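Local coordinates for C3-degrading proteinase (CppA protein) (Streptococcus pneumoniae, PDB 3E0R) that is named as a C3-degrading proteinase and probably cleaves complement C3, although both of its sequence families belong to the glyoxalase clan, at residues A60-L74 with A181-D195. Numbering follows the deposited sequence.
Sequences APSMRTRKVEGRKKL and AQGQDLTVDNTVTWD
The Trp194 ring packs against residues 60-66, its NE1 donating to Ala60 O (2.9 Å) in the plane of the indole. Thr65 CG2 sits over one face, 3.4 Å from the centroid of the five-membered ring, a CH-pi contact; chi1 of -43° sets OG1 beside the backbone N, donating to Pro61 O, and puts CG2 anti to that N. Two backbone bonds, Arg66 N to Val192 O and Trp194 N to Arg66 O, make a single beta bridge between Arg66 and Thr193.

Asp185, in the type I turn from Gly183 to Leu186, is held by four N-H donors. The extended Arg66 side chain grips it end-on, NH2 to OD2 at 2.9 Å and NH1 to OD1 at 3.2 Å, the two flat groups 50° apart, while Thr193 CG2 covers one guanidinium face. Each carboxylate oxygen has a second donor from the opposite face of its plane, Gln184 NE2 on OD1 and Glu69 N on OD2. Asp195 takes Lys73 N on the syn lone pair of OD2 (2.9 Å) and Leu74 N on OD1 (3.2 Å). The outstretched Lys73 chain passes Leu186 O to place NZ 2.7 Å from Val188 O; Asn235 O also binds this ammonium. Lys72 NZ bonds weakly to Trp194 O, its salt bridge being with Asp117.

Three waters bridge the backbones, one joining Val68 N to Trp194 O. Asp195 thus clasps two irregular interstrand loops, one from each CppA family region, where they enter strands 74-81 and 196-203 of different mixed sheets, and Asp185 joins them farther back.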
loop_
_atom_site.group_PDB
_atom_site.type_symbol
_atom_site.label_atom_id
_atom_site.label_comp_id
_atom_site.label_asym_id
_atom_site.label_seq_id
_atom_site.Cartn_x
_atom_site.Cartn_y
_atom_site.Cartn_z
ATOM N N ALA A 60 8.072 -7.519 11.433
ATOM C CA ALA A 60 7.648 -7.800 12.777
ATOM C C ALA A 60 7.792 -9.315 13.034
ATOM O O ALA A 60 7.263 -10.122 12.273
ATOM C CB ALA A 60 6.217 -7.334 12.957
ATOM N N PRO A 61 8.520 -9.719 14.095
ATOM C CA PRO A 61 8.704 -11.157 14.397
ATOM C C PRO A 61 7.445 -11.899 14.884
ATOM O O PRO A 61 6.640 -11.330 15.612
ATOM C CB PRO A 61 9.726 -11.124 15.537
ATOM C CG PRO A 61 9.459 -9.802 16.220
ATOM C CD PRO A 61 9.227 -8.876 15.084
ATOM N N SER A 62 7.289 -13.169 14.515
ATOM C CA SER A 62 6.149 -13.943 15.018
ATOM C C SER A 62 6.099 -13.974 16.558
ATOM O O SER A 62 5.027 -14.120 17.125
ATOM C CB SER A 62 6.098 -15.363 14.420
ATOM O OG SER A 62 7.314 -16.076 14.605
HETATM N N MSE A 63 7.242 -13.797 17.221
HETATM C CA MSE A 63 7.317 -13.669 18.692
HETATM C C MSE A 63 6.277 -12.695 19.255
HETATM O O MSE A 63 5.685 -12.938 20.316
HETATM C CB MSE A 63 8.730 -13.186 19.100
HETATM C CG MSE A 63 8.849 -12.459 20.480
HETATM SE SE MSE A 63 10.122 -10.917 20.527
HETATM C CE MSE A 63 10.028 -10.436 22.427
ATOM N N ARG A 64 6.114 -11.584 18.543
ATOM C CA ARG A 64 5.401 -10.395 19.002
ATOM C C ARG A 64 4.087 -10.180 18.212
ATOM O O ARG A 64 3.295 -9.285 18.508
ATOM C CB ARG A 64 6.317 -9.175 18.759
ATOM C CG ARG A 64 6.431 -8.166 19.904
ATOM C CD ARG A 64 6.555 -6.726 19.357
ATOM N NE ARG A 64 7.744 -6.529 18.505
ATOM C CZ ARG A 64 7.766 -5.847 17.347
ATOM N NH1 ARG A 64 6.669 -5.310 16.844
ATOM N NH2 ARG A 64 8.907 -5.710 16.671
ATOM N N THR A 65 3.878 -10.977 17.182
ATOM C CA THR A 65 2.960 -10.588 16.143
ATOM C C THR A 65 2.101 -11.780 15.730
ATOM O O THR A 65 2.520 -12.936 15.867
ATOM C CB THR A 65 3.782 -9.983 14.961
ATOM O OG1 THR A 65 4.793 -9.123 15.498
ATOM C CG2 THR A 65 2.904 -9.197 14.005
ATOM N N ARG A 66 0.886 -11.498 15.270
ATOM C CA ARG A 66 0.026 -12.542 14.763
ATOM C C ARG A 66 -0.756 -12.130 13.537
ATOM O O ARG A 66 -0.757 -10.980 13.135
ATOM C CB ARG A 66 -0.935 -13.049 15.852
ATOM C CG ARG A 66 -1.958 -12.038 16.273
ATOM C CD ARG A 66 -3.112 -12.647 17.025
ATOM N NE ARG A 66 -3.962 -11.565 17.509
ATOM C CZ ARG A 66 -4.971 -11.024 16.839
ATOM N NH1 ARG A 66 -5.645 -10.018 17.381
ATOM N NH2 ARG A 66 -5.317 -11.465 15.634
ATOM N N LYS A 67 -1.412 -13.120 12.951
ATOM C CA LYS A 67 -2.165 -12.990 11.740
ATOM C C LYS A 67 -3.498 -12.298 12.077
ATOM O O LYS A 67 -4.107 -12.581 13.111
ATOM C CB LYS A 67 -2.399 -14.398 11.173
ATOM C CG LYS A 67 -2.293 -14.523 9.644
ATOM C CD LYS A 67 -0.813 -14.612 9.090
ATOM C CE LYS A 67 -0.687 -15.488 7.755
ATOM N NZ LYS A 67 0.138 -14.889 6.586
ATOM N N VAL A 68 -3.954 -11.402 11.205
ATOM C CA VAL A 68 -5.329 -10.856 11.321
ATOM C C VAL A 68 -6.380 -11.984 11.229
ATOM O O VAL A 68 -6.225 -12.950 10.489
ATOM C CB VAL A 68 -5.650 -9.724 10.267
ATOM C CG1 VAL A 68 -7.107 -9.170 10.460
ATOM C CG2 VAL A 68 -4.598 -8.594 10.315
ATOM N N GLU A 69 -7.413 -11.864 12.052
ATOM C CA GLU A 69 -8.606 -12.666 11.934
ATOM C C GLU A 69 -9.689 -11.755 11.373
ATOM O O GLU A 69 -10.028 -10.706 11.950
ATOM C CB GLU A 69 -9.063 -13.225 13.294
ATOM C CG GLU A 69 -8.092 -14.239 13.922
ATOM C CD GLU A 69 -8.020 -15.556 13.138
ATOM O OE1 GLU A 69 -9.124 -16.078 12.748
ATOM O OE2 GLU A 69 -6.864 -16.053 12.922
ATOM N N GLY A 70 -10.232 -12.167 10.235
ATOM C CA GLY A 70 -11.280 -11.396 9.587
ATOM C C GLY A 70 -10.661 -10.407 8.639
ATOM O O GLY A 70 -9.557 -10.592 8.162
ATOM N N ARG A 71 -11.419 -9.363 8.352
ATOM C CA ARG A 71 -11.008 -8.372 7.399
ATOM C C ARG A 71 -9.776 -7.670 7.938
ATOM O O ARG A 71 -9.623 -7.460 9.178
ATOM C CB ARG A 71 -12.145 -7.388 7.101
ATOM C CG ARG A 71 -12.989 -7.814 5.955
ATOM C CD ARG A 71 -14.146 -6.872 5.692
ATOM N NE ARG A 71 -14.924 -7.351 4.554
ATOM C CZ ARG A 71 -15.811 -6.638 3.867
ATOM N NH1 ARG A 71 -16.055 -5.368 4.166
ATOM N NH2 ARG A 71 -16.459 -7.214 2.860
ATOM N N LYS A 72 -8.891 -7.314 7.017
ATOM C CA LYS A 72 -7.687 -6.549 7.392
ATOM C C LYS A 72 -8.020 -5.100 7.195
ATOM O O LYS A 72 -8.907 -4.762 6.412
ATOM C CB LYS A 72 -6.485 -6.928 6.520
ATOM C CG LYS A 72 -5.988 -8.345 6.648
ATOM C CD LYS A 72 -4.657 -8.528 5.872
ATOM C CE LYS A 72 -3.422 -8.308 6.755
ATOM N NZ LYS A 72 -2.113 -8.314 6.001
ATOM N N LYS A 73 -7.286 -4.233 7.883
ATOM C CA LYS A 73 -7.391 -2.772 7.671
ATOM C C LYS A 73 -7.115 -2.452 6.181
ATOM O O LYS A 73 -7.796 -1.647 5.566
ATOM C CB LYS A 73 -6.441 -2.041 8.611
ATOM C CG LYS A 73 -6.768 -2.236 10.080
ATOM C CD LYS A 73 -5.789 -1.428 10.960
ATOM C CE LYS A 73 -5.654 -1.996 12.383
ATOM N NZ LYS A 73 -4.817 -1.141 13.298
ATOM N N LEU A 74 -6.160 -3.154 5.590
ATOM C CA LEU A 74 -5.910 -3.068 4.152
ATOM C C LEU A 74 -6.888 -4.006 3.496
ATOM O O LEU A 74 -6.774 -5.210 3.636
ATOM C CB LEU A 74 -4.460 -3.447 3.766
ATOM C CG LEU A 74 -4.178 -3.282 2.242
ATOM C CD1 LEU A 74 -4.045 -1.877 1.878
ATOM C CD2 LEU A 74 -2.965 -4.035 1.799
ATOM N N ALA A 181 -16.913 -1.962 7.044
ATOM C CA ALA A 181 -16.359 -3.273 7.343
ATOM C C ALA A 181 -16.513 -3.580 8.822
ATOM O O ALA A 181 -16.510 -2.676 9.639
ATOM C CB ALA A 181 -14.901 -3.324 6.962
ATOM N N GLN A 182 -16.673 -4.852 9.159
ATOM C CA GLN A 182 -16.633 -5.325 10.533
ATOM C C GLN A 182 -15.574 -6.384 10.624
ATOM O O GLN A 182 -15.372 -7.156 9.688
ATOM C CB GLN A 182 -17.956 -5.960 11.014
ATOM C CG GLN A 182 -19.096 -4.993 11.169
ATOM C CD GLN A 182 -19.720 -4.674 9.821
ATOM O OE1 GLN A 182 -20.074 -5.599 9.057
ATOM N NE2 GLN A 182 -19.845 -3.370 9.499
ATOM N N GLY A 183 -14.928 -6.410 11.782
ATOM C CA GLY A 183 -13.946 -7.408 12.133
ATOM C C GLY A 183 -13.222 -6.982 13.401
ATOM O O GLY A 183 -13.039 -5.775 13.659
ATOM N N GLN A 184 -12.805 -7.985 14.175
ATOM C CA GLN A 184 -12.158 -7.790 15.477
ATOM C C GLN A 184 -10.880 -6.951 15.399
ATOM O O GLN A 184 -10.632 -6.128 16.269
ATOM C CB GLN A 184 -11.875 -9.151 16.156
ATOM C CG GLN A 184 -11.036 -10.167 15.333
ATOM C CD GLN A 184 -10.419 -11.279 16.206
ATOM O OE1 GLN A 184 -11.116 -12.192 16.631
ATOM N NE2 GLN A 184 -9.089 -11.209 16.442
ATOM N N ASP A 185 -10.100 -7.127 14.339
ATOM C CA ASP A 185 -8.764 -6.512 14.219
ATOM C C ASP A 185 -8.690 -5.201 13.426
ATOM O O ASP A 185 -7.578 -4.674 13.153
ATOM C CB ASP A 185 -7.791 -7.552 13.609
ATOM C CG ASP A 185 -7.633 -8.789 14.487
ATOM O OD1 ASP A 185 -8.078 -8.759 15.656
ATOM O OD2 ASP A 185 -7.077 -9.793 13.999
ATOM N N LEU A 186 -9.839 -4.640 13.082
ATOM C CA LEU A 186 -9.892 -3.444 12.236
ATOM C C LEU A 186 -9.445 -2.181 12.944
ATOM O O LEU A 186 -9.186 -1.169 12.302
ATOM C CB LEU A 186 -11.319 -3.240 11.699
ATOM C CG LEU A 186 -11.802 -4.122 10.559
ATOM C CD1 LEU A 186 -13.251 -3.717 10.171
ATOM C CD2 LEU A 186 -10.808 -4.027 9.411
ATOM N N THR A 187 -9.406 -2.216 14.277
ATOM C CA THR A 187 -8.853 -1.106 15.085
ATOM C C THR A 187 -7.747 -1.523 16.093
ATOM O O THR A 187 -7.348 -0.728 16.959
ATOM C CB THR A 187 -9.978 -0.366 15.816
ATOM O OG1 THR A 187 -10.458 -1.168 16.901
ATOM C CG2 THR A 187 -11.137 -0.035 14.841
ATOM N N VAL A 188 -7.197 -2.725 15.935
ATOM C CA VAL A 188 -6.182 -3.260 16.856
ATOM C C VAL A 188 -4.885 -2.393 16.871
ATOM O O VAL A 188 -4.454 -1.853 15.844
ATOM C CB VAL A 188 -5.863 -4.770 16.488
ATOM C CG1 VAL A 188 -5.008 -4.878 15.241
ATOM C CG2 VAL A 188 -5.197 -5.491 17.593
ATOM N N ASP A 189 -4.248 -2.260 18.028
ATOM C CA ASP A 189 -2.935 -1.639 18.061
ATOM C C ASP A 189 -1.983 -2.269 16.991
ATOM O O ASP A 189 -1.968 -3.495 16.799
ATOM C CB ASP A 189 -2.327 -1.744 19.458
ATOM C CG ASP A 189 -1.019 -1.004 19.568
ATOM O OD1 ASP A 189 -0.878 0.056 18.907
ATOM O OD2 ASP A 189 -0.137 -1.457 20.326
ATOM N N ASN A 190 -1.195 -1.423 16.325
ATOM C CA ASN A 190 -0.492 -1.837 15.119
ATOM C C ASN A 190 0.683 -2.778 15.308
ATOM O O ASN A 190 1.240 -3.294 14.327
ATOM C CB ASN A 190 -0.100 -0.631 14.244
ATOM C CG ASN A 190 1.030 0.207 14.803
ATOM O OD1 ASN A 190 1.787 0.766 14.031
ATOM N ND2 ASN A 190 1.098 0.379 16.101
ATOM N N THR A 191 1.047 -2.999 16.567
ATOM C CA THR A 191 2.022 -3.999 16.943
ATOM C C THR A 191 1.398 -5.405 17.020
ATOM O O THR A 191 2.126 -6.393 17.100
ATOM C CB THR A 191 2.560 -3.681 18.334
ATOM O OG1 THR A 191 1.443 -3.575 19.220
ATOM C CG2 THR A 191 3.313 -2.370 18.340
ATOM N N VAL A 192 0.069 -5.500 17.018
ATOM C CA VAL A 192 -0.582 -6.769 17.356
ATOM C C VAL A 192 -0.584 -7.768 16.169
ATOM O O VAL A 192 -0.406 -9.004 16.393
ATOM C CB VAL A 192 -2.015 -6.566 18.007
ATOM C CG1 VAL A 192 -2.761 -7.916 18.190
ATOM C CG2 VAL A 192 -1.911 -5.795 19.377
ATOM N N THR A 193 -0.752 -7.237 14.953
ATOM C CA THR A 193 -1.040 -8.031 13.751
ATOM C C THR A 193 -0.132 -7.621 12.616
ATOM O O THR A 193 0.410 -6.517 12.660
ATOM C CB THR A 193 -2.518 -7.829 13.275
ATOM O OG1 THR A 193 -2.744 -6.421 13.066
ATOM C CG2 THR A 193 -3.564 -8.424 14.319
ATOM N N TRP A 194 0.027 -8.485 11.608
ATOM C CA TRP A 194 0.645 -8.104 10.284
ATOM C C TRP A 194 -0.362 -7.426 9.392
ATOM O O TRP A 194 -1.259 -8.078 8.850
ATOM C CB TRP A 194 1.244 -9.336 9.567
ATOM C CG TRP A 194 2.467 -9.911 10.300
ATOM C CD1 TRP A 194 3.709 -9.327 10.412
ATOM C CD2 TRP A 194 2.541 -11.148 11.053
ATOM N NE1 TRP A 194 4.537 -10.117 11.176
ATOM C CE2 TRP A 194 3.860 -11.252 11.553
ATOM C CE3 TRP A 194 1.637 -12.193 11.304
ATOM C CZ2 TRP A 194 4.282 -12.331 12.306
ATOM C CZ3 TRP A 194 2.058 -13.275 12.052
ATOM C CH2 TRP A 194 3.376 -13.333 12.552
ATOM N N ASP A 195 -0.293 -6.109 9.262
ATOM C CA ASP A 195 -1.339 -5.367 8.512
ATOM C C ASP A 195 -0.745 -4.047 8.104
ATOM O O ASP A 195 0.396 -3.815 8.401
ATOM C CB ASP A 195 -2.563 -5.102 9.413
ATOM C CG ASP A 195 -3.872 -4.851 8.616
ATOM O OD1 ASP A 195 -3.887 -4.577 7.383
ATOM O OD2 ASP A 195 -4.899 -4.976 9.270
HETATM O O HOH W 1 -2.254 -10.779 9.113
HETATM O O HOH W 2 -10.828 -8.110 11.616
HETATM O O HOH W 3 -14.093 -9.419 9.419
#